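Local coordinates for lysine/ornithine decarboxylase (Vibrio vulnificus, PDB 2PLJ), which catalyses the decarboxylation of lysine and ornithine to cadaverine and putrescine, using pyridoxal phosphate as cofactor, at residues A[128-133]-A[147-152]; A[135-140]-A[157-162]; A[341-346]-A[377-382]; A[347-352]-A[368-373]. One frame throughout, in Å; residues are numbered along the deposited sequence.

Contact 1: A[128-133]-A[147-152]; sequences THPIKR and VFVVDN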
loop_
_atom_site.group_PDB
_atom_site.type_symbol
_atom_site.label_atom_id
_atom_site.label_comp_id
_atom_site.label_asym_id
_atom_site.label_seq_id
_atom_site.Cartn_x
_atom_site.Cartn_y
_atom_site.Cartn_z
ATOM N N THR A 128 14.382 16.711 -5.878
ATOM C CA THR A 128 13.943 17.435 -4.679
ATOM C C THR A 128 13.856 16.595 -3.424
ATOM O O THR A 128 13.304 17.049 -2.420
ATOM C CB THR A 128 12.621 18.129 -4.937
ATOM O OG1 THR A 128 11.672 17.143 -5.318
ATOM C CG2 THR A 128 12.794 19.262 -6.014
ATOM N N HIS A 129 14.439 15.401 -3.444
ATOM C CA HIS A 129 14.351 14.611 -2.220
ATOM C C HIS A 129 15.348 15.213 -1.237
ATOM O O HIS A 129 16.535 15.294 -1.571
ATOM C CB HIS A 129 14.670 13.144 -2.448
ATOM C CG HIS A 129 14.302 12.315 -1.263
ATOM N ND1 HIS A 129 13.508 11.189 -1.336
ATOM C CD2 HIS A 129 14.558 12.513 0.056
ATOM C CE1 HIS A 129 13.335 10.704 -0.117
ATOM N NE2 HIS A 129 13.958 11.489 0.742
ATOM N N PRO A 130 14.882 15.686 -0.056
ATOM C CA PRO A 130 15.858 16.327 0.847
ATOM C C PRO A 130 16.879 15.402 1.481
ATOM O O PRO A 130 17.906 15.893 1.967
ATOM C CB PRO A 130 14.978 16.974 1.953
ATOM C CG PRO A 130 13.572 17.041 1.350
ATOM C CD PRO A 130 13.513 15.764 0.480
ATOM N N ILE A 131 16.648 14.085 1.465
ATOM C CA ILE A 131 17.560 13.192 2.201
ATOM C C ILE A 131 18.024 12.038 1.316
ATOM O O ILE A 131 17.228 11.156 0.957
ATOM C CB ILE A 131 16.893 12.620 3.476
ATOM C CG1 ILE A 131 16.364 13.762 4.357
ATOM C CG2 ILE A 131 17.893 11.679 4.204
ATOM C CD1 ILE A 131 17.409 14.597 5.106
ATOM N N LYS A 132 19.309 12.076 0.970
ATOM C CA LYS A 132 19.776 11.251 -0.125
ATOM C C LYS A 132 21.002 10.456 0.269
ATOM O O LYS A 132 21.903 10.959 0.965
ATOM C CB LYS A 132 20.118 12.122 -1.341
ATOM C CG LYS A 132 18.933 12.915 -1.949
ATOM C CD LYS A 132 19.379 14.061 -2.892
ATOM C CE LYS A 132 20.049 15.218 -2.103
ATOM N NZ LYS A 132 19.244 15.677 -0.905
ATOM N N ARG A 133 21.062 9.214 -0.204
ATOM C CA ARG A 133 22.295 8.448 -0.082
ATOM C C ARG A 133 23.268 8.943 -1.157
ATOM O O ARG A 133 22.836 9.493 -2.181
ATOM C CB ARG A 133 22.014 6.963 -0.284
ATOM C CG ARG A 133 21.043 6.437 0.762
ATOM C CD ARG A 133 20.445 5.129 0.311
ATOM N NE ARG A 133 19.558 5.371 -0.819
ATOM C CZ ARG A 133 18.640 4.509 -1.253
ATOM N NH1 ARG A 133 18.502 3.322 -0.668
ATOM N NH2 ARG A 133 17.870 4.828 -2.301
ATOM N N VAL A 147 20.489 19.888 -9.896
ATOM C CA VAL A 147 19.831 20.704 -8.884
ATOM C C VAL A 147 19.289 19.740 -7.813
ATOM O O VAL A 147 18.548 18.780 -8.139
ATOM C CB VAL A 147 18.642 21.534 -9.458
ATOM C CG1 VAL A 147 17.945 22.370 -8.330
ATOM C CG2 VAL A 147 19.114 22.482 -10.582
ATOM N N PHE A 148 19.652 19.998 -6.553
ATOM C CA PHE A 148 19.256 19.128 -5.431
ATOM C C PHE A 148 18.773 20.009 -4.292
ATOM O O PHE A 148 19.028 21.221 -4.294
ATOM C CB PHE A 148 20.424 18.279 -4.935
ATOM C CG PHE A 148 20.920 17.296 -5.960
ATOM C CD1 PHE A 148 20.331 16.019 -6.057
ATOM C CD2 PHE A 148 21.943 17.654 -6.847
ATOM C CE1 PHE A 148 20.742 15.107 -7.023
ATOM C CE2 PHE A 148 22.387 16.752 -7.808
ATOM C CZ PHE A 148 21.787 15.478 -7.917
ATOM N N VAL A 149 18.112 19.383 -3.319
ATOM C CA VAL A 149 17.588 20.111 -2.165
ATOM C C VAL A 149 18.347 19.680 -0.918
ATOM O O VAL A 149 18.658 18.476 -0.751
ATOM C CB VAL A 149 16.062 19.788 -1.969
ATOM C CG1 VAL A 149 15.579 20.168 -0.530
ATOM C CG2 VAL A 149 15.196 20.431 -3.075
ATOM N N VAL A 150 18.618 20.636 -0.032
ATOM C CA VAL A 150 19.092 20.326 1.315
ATOM C C VAL A 150 18.260 21.076 2.332
ATOM O O VAL A 150 17.761 22.163 2.040
ATOM C CB VAL A 150 20.598 20.628 1.502
ATOM C CG1 VAL A 150 21.424 19.782 0.524
ATOM C CG2 VAL A 150 20.898 22.131 1.346
ATOM N N ASP A 151 18.112 20.495 3.516
ATOM C CA ASP A 151 17.477 21.213 4.629
ATOM C C ASP A 151 18.252 21.090 5.944
ATOM O O ASP A 151 17.745 21.448 7.027
ATOM C CB ASP A 151 16.011 20.779 4.766
ATOM C CG ASP A 151 15.841 19.386 5.405
ATOM O OD1 ASP A 151 16.849 18.739 5.807
ATOM O OD2 ASP A 151 14.667 18.961 5.504
ATOM N N ASN A 152 19.484 20.599 5.858
ATOM C CA ASN A 152 20.307 20.476 7.040
ATOM C C ASN A 152 21.797 20.343 6.691
ATOM O O ASN A 152 22.158 20.057 5.536
ATOM C CB ASN A 152 19.780 19.345 7.955
ATOM C CG ASN A 152 20.114 17.961 7.427
ATOM O OD1 ASN A 152 21.276 17.556 7.464
ATOM N ND2 ASN A 152 19.099 17.219 6.968
HETATM O O HOH W 1 17.593 16.605 -3.730
HETATM O O HOH W 2 18.450 17.792 3.808
#
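In the beta/alpha barrel that carries the cofactor, the loop following strand 125-127 lies against the next barrel strand, 147-150, through Thr128, Pro130 and Lys132. Val149 is the central apolar side chain. Its CG2 lies 3.6 Å from Thr128 CA, while CG1 runs alongside the proline ring, 4.1 Å from Pro130 CB. Lys132 reaches across to the strand: its chain bends at the last two torsions (chi3 -70°, chi4 -49°), bringing CD obliquely against Phe148 CD1 and NZ onto two backbone carbonyls. NZ donates to Val149 O at 2.9 Å, nearly along the C=O axis, and to His129 O; it also forms a salt bridge with Glu155, which probably offsets the cost of burying the charge. The side chain of Thr128, its hydroxyl bonded to Asp105, is about 5 Å from the bound putrescine-cofactor adduct, beside the active site. Two waters bridge the backbones where the chain has left strand 125-127. One links His129 O to Val149 N. The other joins Pro130 O to Asp151 N and OD1. Asp151 OD2 accepts from Gly188 N, and Asn152 OD1 caps Glu155 N. The Ile131 and Asn152 side chains cross at about a right angle, CD1 3.6 Å from ND2.

Contact 2: A[135-140]-A[157-162]; sequences ADIRDA and EKFKAY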
loop_
_atom_site.group_PDB
_atom_site.type_symbol
_atom_site.label_atom_id
_atom_site.label_comp_id
_atom_site.label_asym_id
_atom_site.label_seq_id
_atom_site.Cartn_x
_atom_site.Cartn_y
_atom_site.Cartn_z
ATOM N N ALA A 135 24.753 7.333 -3.442
ATOM C CA ALA A 135 24.322 6.754 -4.731
ATOM C C ALA A 135 23.176 7.527 -5.409
ATOM O O ALA A 135 23.165 7.680 -6.626
ATOM C CB ALA A 135 23.964 5.270 -4.590
ATOM N N ASP A 136 22.248 8.042 -4.612
ATOM C CA ASP A 136 21.088 8.781 -5.138
ATOM C C ASP A 136 21.603 10.039 -5.828
ATOM O O ASP A 136 21.142 10.408 -6.892
ATOM C CB ASP A 136 20.125 9.156 -4.022
ATOM C CG ASP A 136 19.514 7.932 -3.317
ATOM O OD1 ASP A 136 19.284 6.884 -3.983
ATOM O OD2 ASP A 136 19.276 8.030 -2.073
ATOM N N ILE A 137 22.597 10.673 -5.221
ATOM C CA ILE A 137 23.148 11.885 -5.827
ATOM C C ILE A 137 23.878 11.520 -7.126
ATOM O O ILE A 137 23.709 12.188 -8.162
ATOM C CB ILE A 137 24.125 12.586 -4.850
ATOM C CG1 ILE A 137 23.352 13.131 -3.634
ATOM C CG2 ILE A 137 24.922 13.718 -5.601
ATOM C CD1 ILE A 137 24.272 13.453 -2.403
ATOM N N ARG A 138 24.695 10.461 -7.069
ATOM C CA ARG A 138 25.499 10.037 -8.220
ATOM C C ARG A 138 24.637 9.623 -9.418
ATOM O O ARG A 138 24.942 10.003 -10.544
ATOM C CB ARG A 138 26.461 8.900 -7.835
ATOM C CG ARG A 138 27.572 9.283 -6.861
ATOM C CD ARG A 138 28.614 8.114 -6.690
ATOM N NE ARG A 138 29.552 7.955 -7.791
ATOM C CZ ARG A 138 30.718 8.602 -7.910
ATOM N NH1 ARG A 138 31.104 9.503 -7.008
ATOM N NH2 ARG A 138 31.497 8.357 -8.950
ATOM N N ASP A 139 23.574 8.854 -9.158
ATOM C CA ASP A 139 22.627 8.420 -10.192
ATOM C C ASP A 139 21.989 9.618 -10.917
ATOM O O ASP A 139 21.887 9.624 -12.147
ATOM C CB ASP A 139 21.500 7.587 -9.587
ATOM C CG ASP A 139 21.981 6.277 -8.957
ATOM O OD1 ASP A 139 23.112 5.807 -9.250
ATOM O OD2 ASP A 139 21.172 5.740 -8.166
ATOM N N ALA A 140 21.581 10.631 -10.152
ATOM C CA ALA A 140 20.949 11.804 -10.733
ATOM C C ALA A 140 21.978 12.585 -11.548
ATOM O O ALA A 140 21.692 12.968 -12.691
ATOM C CB ALA A 140 20.316 12.682 -9.649
ATOM N N GLU A 157 26.877 18.481 3.753
ATOM C CA GLU A 157 28.206 17.847 3.755
ATOM C C GLU A 157 28.342 16.832 2.615
ATOM O O GLU A 157 29.440 16.666 2.052
ATOM C CB GLU A 157 28.494 17.189 5.125
ATOM C CG GLU A 157 29.920 16.633 5.314
ATOM C CD GLU A 157 30.125 15.229 4.690
ATOM O OE1 GLU A 157 29.143 14.561 4.265
ATOM O OE2 GLU A 157 31.292 14.784 4.621
ATOM N N LYS A 158 27.230 16.163 2.278
ATOM C CA LYS A 158 27.199 15.155 1.217
ATOM C C LYS A 158 27.598 15.722 -0.147
ATOM O O LYS A 158 27.917 14.954 -1.065
ATOM C CB LYS A 158 25.802 14.515 1.113
ATOM C CG LYS A 158 25.375 13.883 2.411
ATOM C CD LYS A 158 24.089 13.078 2.209
ATOM C CE LYS A 158 23.626 12.503 3.550
ATOM N NZ LYS A 158 22.208 12.023 3.438
ATOM N N PHE A 159 27.523 17.049 -0.283
ATOM C CA PHE A 159 27.795 17.721 -1.565
ATOM C C PHE A 159 29.213 18.273 -1.727
ATOM O O PHE A 159 29.567 18.813 -2.793
ATOM C CB PHE A 159 26.743 18.807 -1.855
ATOM C CG PHE A 159 25.423 18.215 -2.253
ATOM C CD1 PHE A 159 25.248 17.739 -3.547
ATOM C CD2 PHE A 159 24.413 18.027 -1.293
ATOM C CE1 PHE A 159 24.034 17.122 -3.921
ATOM C CE2 PHE A 159 23.210 17.421 -1.632
ATOM C CZ PHE A 159 23.009 16.967 -2.952
ATOM N N LYS A 160 30.023 18.139 -0.683
ATOM C CA LYS A 160 31.428 18.575 -0.795
ATOM C C LYS A 160 32.114 17.886 -1.976
ATOM O O LYS A 160 32.838 18.519 -2.773
ATOM C CB LYS A 160 32.176 18.280 0.504
ATOM C CG LYS A 160 31.802 19.209 1.653
ATOM C CD LYS A 160 32.616 18.816 2.877
ATOM C CE LYS A 160 32.536 19.840 3.977
ATOM N NZ LYS A 160 33.599 19.585 5.021
ATOM N N ALA A 161 31.889 16.578 -2.079
ATOM C CA ALA A 161 32.526 15.765 -3.106
ATOM C C ALA A 161 31.992 16.117 -4.509
ATOM O O ALA A 161 32.584 15.727 -5.513
ATOM C CB ALA A 161 32.318 14.277 -2.785
ATOM N N TYR A 162 30.886 16.869 -4.559
ATOM C CA TYR A 162 30.206 17.218 -5.818
ATOM C C TYR A 162 30.128 18.726 -6.058
ATOM O O TYR A 162 29.337 19.177 -6.892
ATOM C CB TYR A 162 28.798 16.581 -5.854
ATOM C CG TYR A 162 28.870 15.100 -5.618
ATOM C CD1 TYR A 162 28.502 14.555 -4.384
ATOM C CD2 TYR A 162 29.369 14.245 -6.603
ATOM C CE1 TYR A 162 28.604 13.166 -4.142
ATOM C CE2 TYR A 162 29.464 12.862 -6.386
ATOM C CZ TYR A 162 29.095 12.335 -5.155
ATOM O OH TYR A 162 29.235 10.986 -4.956
#
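This is a hydrophobic helix-to-loop contact on the outer layer of the beta/alpha barrel, where helix 134-143 meets the turn that follows helix 153-157. Ile137 is the central side chain, set between two aromatic rings of residues 157-162 by CH-pi contacts. Its CD1 lies over one face of Phe159, 4.1 Å from the ring centroid and 25° off the normal, displaced toward CZ. Its other branch, CG2, sits over a face of Tyr162, also 4.1 Å from the centroid; Ala161 CB lies near the rim of the opposite face. CG1 stands beside the backbone N (chi1 -67°) and chi2 is extended, which carries CD1 out to Phe159 and leaves CG2 for the tyrosine. Lys158 CB closes in on CD1 as well, and its NZ is bonded to Glu155, to Lys132 O and to Met307 O of the second subunit. A type I turn from Glu157 to Lys160 brings Lys158 and Phe159 to the helix. At the more exposed border Arg138 crosses Tyr162 at about a right angle. The phenol oxygen is bonded to Asp134, the first residue of helix 134-143; in one of two Arg138 conformers, so only tentatively, NH1 donates to Tyr162 OH at 3.1 Å.

Contact 3: A[341-346]-A[377-382]; sequences TTIKQG and GDLVIG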
loop_
_atom_site.group_PDB
_atom_site.type_symbol
_atom_site.label_atom_id
_atom_site.label_comp_id
_atom_site.label_asym_id
_atom_site.label_seq_id
_atom_site.Cartn_x
_atom_site.Cartn_y
_atom_site.Cartn_z
ATOM N N THR A 341 -19.696 6.378 -8.664
ATOM C CA THR A 341 -20.973 6.231 -9.338
ATOM C C THR A 341 -21.078 4.837 -9.949
ATOM O O THR A 341 -20.144 4.016 -9.842
ATOM C CB THR A 341 -21.213 7.406 -10.363
ATOM O OG1 THR A 341 -22.582 7.425 -10.786
ATOM C CG2 THR A 341 -20.272 7.324 -11.566
ATOM N N THR A 342 -22.225 4.557 -10.555
ATOM C CA THR A 342 -22.432 3.290 -11.240
ATOM C C THR A 342 -22.995 3.617 -12.605
ATOM O O THR A 342 -23.584 4.686 -12.792
ATOM C CB THR A 342 -23.435 2.399 -10.458
ATOM O OG1 THR A 342 -24.633 3.147 -10.201
ATOM C CG2 THR A 342 -22.814 1.969 -9.142
ATOM N N ILE A 343 -22.787 2.722 -13.564
ATOM C CA ILE A 343 -23.417 2.889 -14.879
ATOM C C ILE A 343 -24.919 2.726 -14.708
ATOM O O ILE A 343 -25.687 3.571 -15.182
ATOM C CB ILE A 343 -22.815 1.953 -15.953
ATOM C CG1 ILE A 343 -21.367 2.379 -16.261
ATOM C CG2 ILE A 343 -23.687 1.958 -17.248
ATOM C CD1 ILE A 343 -20.578 1.361 -17.062
ATOM N N LYS A 344 -25.315 1.678 -13.983
ATOM C CA LYS A 344 -26.734 1.443 -13.651
ATOM C C LYS A 344 -27.302 2.610 -12.856
ATOM O O LYS A 344 -26.727 3.019 -11.844
ATOM C CB LYS A 344 -26.897 0.155 -12.854
ATOM C CG LYS A 344 -26.704 -1.085 -13.689
ATOM C CD LYS A 344 -27.738 -2.146 -13.363
ATOM C CE LYS A 344 -27.616 -3.283 -14.353
ATOM N NZ LYS A 344 -27.739 -4.598 -13.676
ATOM N N GLN A 345 -28.415 3.153 -13.342
ATOM C CA GLN A 345 -29.063 4.307 -12.719
ATOM C C GLN A 345 -30.579 4.115 -12.706
ATOM O O GLN A 345 -31.131 3.421 -13.562
ATOM C CB GLN A 345 -28.701 5.595 -13.473
ATOM C CG GLN A 345 -27.236 6.042 -13.326
ATOM C CD GLN A 345 -26.928 6.597 -11.943
ATOM O OE1 GLN A 345 -27.716 7.372 -11.385
ATOM N NE2 GLN A 345 -25.779 6.211 -11.383
ATOM N N GLY A 346 -31.244 4.716 -11.726
ATOM C CA GLY A 346 -32.706 4.672 -11.653
ATOM C C GLY A 346 -33.262 3.501 -10.861
ATOM O O GLY A 346 -32.575 2.511 -10.600
ATOM N N GLY A 377 -20.728 -8.546 -12.039
ATOM C CA GLY A 377 -20.193 -7.997 -13.283
ATOM C C GLY A 377 -20.530 -6.536 -13.548
ATOM O O GLY A 377 -19.907 -5.916 -14.428
ATOM N N ASP A 378 -21.496 -5.966 -12.818
ATOM C CA ASP A 378 -21.804 -4.526 -12.981
ATOM C C ASP A 378 -20.640 -3.632 -12.535
ATOM O O ASP A 378 -19.830 -4.027 -11.696
ATOM C CB ASP A 378 -23.077 -4.111 -12.246
ATOM C CG ASP A 378 -24.357 -4.470 -13.028
ATOM O OD1 ASP A 378 -24.262 -4.700 -14.263
ATOM O OD2 ASP A 378 -25.444 -4.503 -12.411
ATOM N N LEU A 379 -20.603 -2.418 -13.079
ATOM C CA LEU A 379 -19.439 -1.515 -12.896
ATOM C C LEU A 379 -19.640 -0.387 -11.888
ATOM O O LEU A 379 -20.719 0.239 -11.813
ATOM C CB LEU A 379 -19.016 -0.940 -14.240
ATOM C CG LEU A 379 -18.780 -1.946 -15.368
ATOM C CD1 LEU A 379 -18.290 -1.234 -16.627
ATOM C CD2 LEU A 379 -17.809 -3.042 -14.929
ATOM N N VAL A 380 -18.548 -0.114 -11.162
ATOM C CA VAL A 380 -18.461 0.966 -10.197
ATOM C C VAL A 380 -17.319 1.861 -10.666
ATOM O O VAL A 380 -16.216 1.375 -10.939
ATOM C CB VAL A 380 -18.202 0.443 -8.774
ATOM C CG1 VAL A 380 -17.944 1.603 -7.802
ATOM C CG2 VAL A 380 -19.398 -0.407 -8.317
ATOM N N ILE A 381 -17.604 3.155 -10.759
ATOM C CA ILE A 381 -16.698 4.116 -11.410
ATOM C C ILE A 381 -16.244 5.098 -10.344
ATOM O O ILE A 381 -17.071 5.585 -9.565
ATOM C CB ILE A 381 -17.448 4.894 -12.547
ATOM C CG1 ILE A 381 -18.200 3.966 -13.545
ATOM C CG2 ILE A 381 -16.535 5.909 -13.243
ATOM C CD1 ILE A 381 -17.411 2.753 -14.059
ATOM N N GLY A 382 -14.951 5.387 -10.305
ATOM C CA GLY A 382 -14.395 6.394 -9.396
ATOM C C GLY A 382 -13.829 7.567 -10.186
ATOM O O GLY A 382 -13.191 7.366 -11.236
HETATM O O HOH W 3 -23.184 -0.218 -12.920
#
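Ile343 lies side by side with Leu379, their CD1 methyls meeting at 3.5 Å, closer than usual for two carbons. Both side chains also touch helix 40-53, Ile343 through Ile43 and Glu47, Leu379 through Ile46 and Val50, so the pair packs between sheet and helix. Next to it Thr341 and Ile381 run alongside each other, CG2 of the threonine 3.9 Å from CB of the isoleucine. These two form an antiparallel hydrogen-bonded pair: Thr341 N donates to Ile381 O at 2.9 Å, and Ile381 N returns the bond to Thr341 O at 2.8 Å, almost straight at 173°. Thr342 and Val380 make the following non-hydrogen-bonded pair. There strand 340-342 ends, and a water bridges the widening gap, accepting from Lys344 N and donating to Leu379 O. Thr342 OG1 donates to Lys344 O at 2.7 Å and thereby pins the turn. At the partly exposed border Lys344 NZ forms a salt bridge with Asp378 OD2, 2.6 Å away; NZ sits on the syn lone pair of this oxygen, which also accepts from Asn375 N. Strand 379-382 pairs too with strand 300-312, so it lies between 340-342 and 300-312 in the beta-barrel domain of this decarboxylase fold.

Contact 4: A[347-352]-A[368-373]; sequences GELIPS and NILLPK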
loop_
_atom_site.group_PDB
_atom_site.type_symbol
_atom_site.label_atom_id
_atom_site.label_comp_id
_atom_site.label_asym_id
_atom_site.label_seq_id
_atom_site.Cartn_x
_atom_site.Cartn_y
_atom_site.Cartn_z
ATOM N N GLY A 347 -34.524 3.612 -10.469
ATOM C CA GLY A 347 -35.121 2.618 -9.584
ATOM C C GLY A 347 -34.694 2.799 -8.134
ATOM O O GLY A 347 -34.128 3.819 -7.756
ATOM N N GLU A 348 -34.985 1.792 -7.325
ATOM C CA GLU A 348 -34.788 1.843 -5.885
ATOM C C GLU A 348 -33.302 1.978 -5.499
ATOM O O GLU A 348 -32.471 1.161 -5.918
ATOM C CB GLU A 348 -35.386 0.562 -5.301
ATOM C CG GLU A 348 -35.500 0.488 -3.788
ATOM C CD GLU A 348 -36.183 -0.796 -3.349
ATOM O OE1 GLU A 348 -35.537 -1.641 -2.680
ATOM O OE2 GLU A 348 -37.360 -0.975 -3.712
ATOM N N LEU A 349 -32.974 3.020 -4.728
ATOM C CA LEU A 349 -31.663 3.133 -4.094
ATOM C C LEU A 349 -31.627 2.346 -2.780
ATOM O O LEU A 349 -32.516 2.493 -1.919
ATOM C CB LEU A 349 -31.281 4.590 -3.837
ATOM C CG LEU A 349 -31.046 5.590 -4.975
ATOM C CD1 LEU A 349 -30.302 6.793 -4.412
ATOM C CD2 LEU A 349 -30.257 4.991 -6.145
ATOM N N ILE A 350 -30.601 1.513 -2.642
ATOM C CA ILE A 350 -30.486 0.551 -1.543
ATOM C C ILE A 350 -29.225 0.855 -0.713
ATOM O O ILE A 350 -28.161 1.124 -1.288
ATOM C CB ILE A 350 -30.473 -0.922 -2.082
ATOM C CG1 ILE A 350 -31.733 -1.196 -2.908
ATOM C CG2 ILE A 350 -30.375 -1.938 -0.942
ATOM C CD1 ILE A 350 -31.709 -2.520 -3.717
ATOM N N PRO A 351 -29.352 0.853 0.639
ATOM C CA PRO A 351 -28.157 0.982 1.499
ATOM C C PRO A 351 -27.168 -0.142 1.204
ATOM O O PRO A 351 -27.529 -1.336 1.287
ATOM C CB PRO A 351 -28.720 0.813 2.912
ATOM C CG PRO A 351 -30.168 1.247 2.790
ATOM C CD PRO A 351 -30.593 0.746 1.439
ATOM N N SER A 352 -25.943 0.248 0.870
ATOM C CA SER A 352 -24.952 -0.683 0.349
ATOM C C SER A 352 -23.587 -0.446 0.960
ATOM O O SER A 352 -23.335 0.604 1.561
ATOM C CB SER A 352 -24.864 -0.562 -1.177
ATOM O OG SER A 352 -26.150 -0.706 -1.768
ATOM N N ASN A 368 -20.921 3.062 3.744
ATOM C CA ASN A 368 -22.350 3.307 3.620
ATOM C C ASN A 368 -22.509 4.130 2.356
ATOM O O ASN A 368 -21.961 5.235 2.253
ATOM C CB ASN A 368 -22.887 4.067 4.855
ATOM C CG ASN A 368 -24.412 4.115 4.905
ATOM O OD1 ASN A 368 -25.095 3.219 4.406
ATOM N ND2 ASN A 368 -24.956 5.165 5.544
ATOM N N ILE A 369 -23.199 3.578 1.369
ATOM C CA ILE A 369 -23.443 4.281 0.113
ATOM C C ILE A 369 -24.754 3.790 -0.493
ATOM O O ILE A 369 -25.018 2.577 -0.521
ATOM C CB ILE A 369 -22.255 4.076 -0.871
ATOM C CG1 ILE A 369 -22.477 4.843 -2.186
ATOM C CG2 ILE A 369 -21.991 2.584 -1.083
ATOM C CD1 ILE A 369 -21.166 5.014 -3.056
ATOM N N LEU A 370 -25.585 4.724 -0.956
ATOM C CA LEU A 370 -26.844 4.356 -1.618
ATOM C C LEU A 370 -26.613 4.042 -3.085
ATOM O O LEU A 370 -26.024 4.840 -3.817
ATOM C CB LEU A 370 -27.909 5.455 -1.481
ATOM C CG LEU A 370 -28.348 5.823 -0.060
ATOM C CD1 LEU A 370 -29.246 7.054 -0.068
ATOM C CD2 LEU A 370 -29.039 4.655 0.631
ATOM N N LEU A 371 -27.052 2.859 -3.499
ATOM C CA LEU A 371 -26.853 2.408 -4.868
ATOM C C LEU A 371 -28.055 1.641 -5.372
ATOM O O LEU A 371 -28.747 0.964 -4.594
ATOM C CB LEU A 371 -25.619 1.501 -4.976
ATOM C CG LEU A 371 -24.218 1.984 -4.583
ATOM C CD1 LEU A 371 -23.270 0.804 -4.692
ATOM C CD2 LEU A 371 -23.701 3.143 -5.480
ATOM N N PRO A 372 -28.302 1.715 -6.690
ATOM C CA PRO A 372 -29.282 0.810 -7.258
ATOM C C PRO A 372 -28.804 -0.645 -7.097
ATOM O O PRO A 372 -27.604 -0.890 -6.864
ATOM C CB PRO A 372 -29.338 1.221 -8.739
ATOM C CG PRO A 372 -28.111 1.964 -8.993
ATOM C CD PRO A 372 -27.674 2.587 -7.706
ATOM N N LYS A 373 -29.734 -1.590 -7.178
ATOM C CA LYS A 373 -29.371 -3.002 -7.147
ATOM C C LYS A 373 -28.445 -3.342 -8.323
ATOM O O LYS A 373 -28.781 -3.082 -9.481
ATOM C CB LYS A 373 -30.620 -3.902 -7.160
ATOM C CG LYS A 373 -30.332 -5.402 -7.182
ATOM C CD LYS A 373 -29.511 -5.859 -5.966
ATOM C CE LYS A 373 -29.365 -7.385 -5.901
ATOM N NZ LYS A 373 -28.631 -8.031 -7.043
HETATM O O HOH W 4 -32.529 -0.750 -7.625
HETATM O O HOH W 5 -27.621 -1.824 -3.995
#
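Ile350 and Leu371 are joined by two backbone bonds: Ile350 N donates to Leu371 O at 2.7 Å, and Leu371 N to Ile350 O at 3.0 Å. Ile350 O takes a second donor, Ser352 OG at 2.8 Å, which arrives from the face of the carbonyl plane opposite Leu371 N. With OG held beside its own backbone N (chi1 -53°), the buried serine can reach back two residues to that oxygen; a water in turn donates to Ser352 OG and to Leu371 O. At the next hydrogen-bonded pair, Ile369 N gives a bond to Ser352 O at 3.0 Å, whereas the return from Ser352 N to Ile369 O is weak, bent to 128°. At the opposite end a water bridges Glu348 O and Lys373 N, while Pro372 CA directs its hydrogen at Glu348 O (3.5 Å). Lys373 NZ reaches Gln309. Apolar side chains fill in along the pair: Leu349 CD2 lies alongside Pro372 CD at 3.9 Å, and Leu349 CD1 is 4.0 Å from Leu370 CB, these two side chains crossing at about a right angle. Strand 349-355 also runs parallel to strand 315-320, making this antiparallel pair, the axes of strands 349-352 and 369-372 at 135°, part of the curled mixed sheet of the beta-barrel domain.

In the fold
The four contacts fall into two clusters on opposite sides of the chain's centre. Contacts 1 and 2 belong to the beta/alpha barrel, 10 Å apart between centres, and interleave along the chain: helix 134-143 leads into strand 147-150, and Phe148 packs on both Phe159 and Ala140. Contacts 3 and 4, with centres 11 Å apart, come later and share the mixed sheet; contact 4 lies within the chain span enclosed by contact 3, and Pro372 packs against Thr342 and Lys344. About 45 Å separates the centres of contacts 1 and 3. One pair of contacts thus lies in the cofactor-binding barrel, the other in the beta-barrel domain.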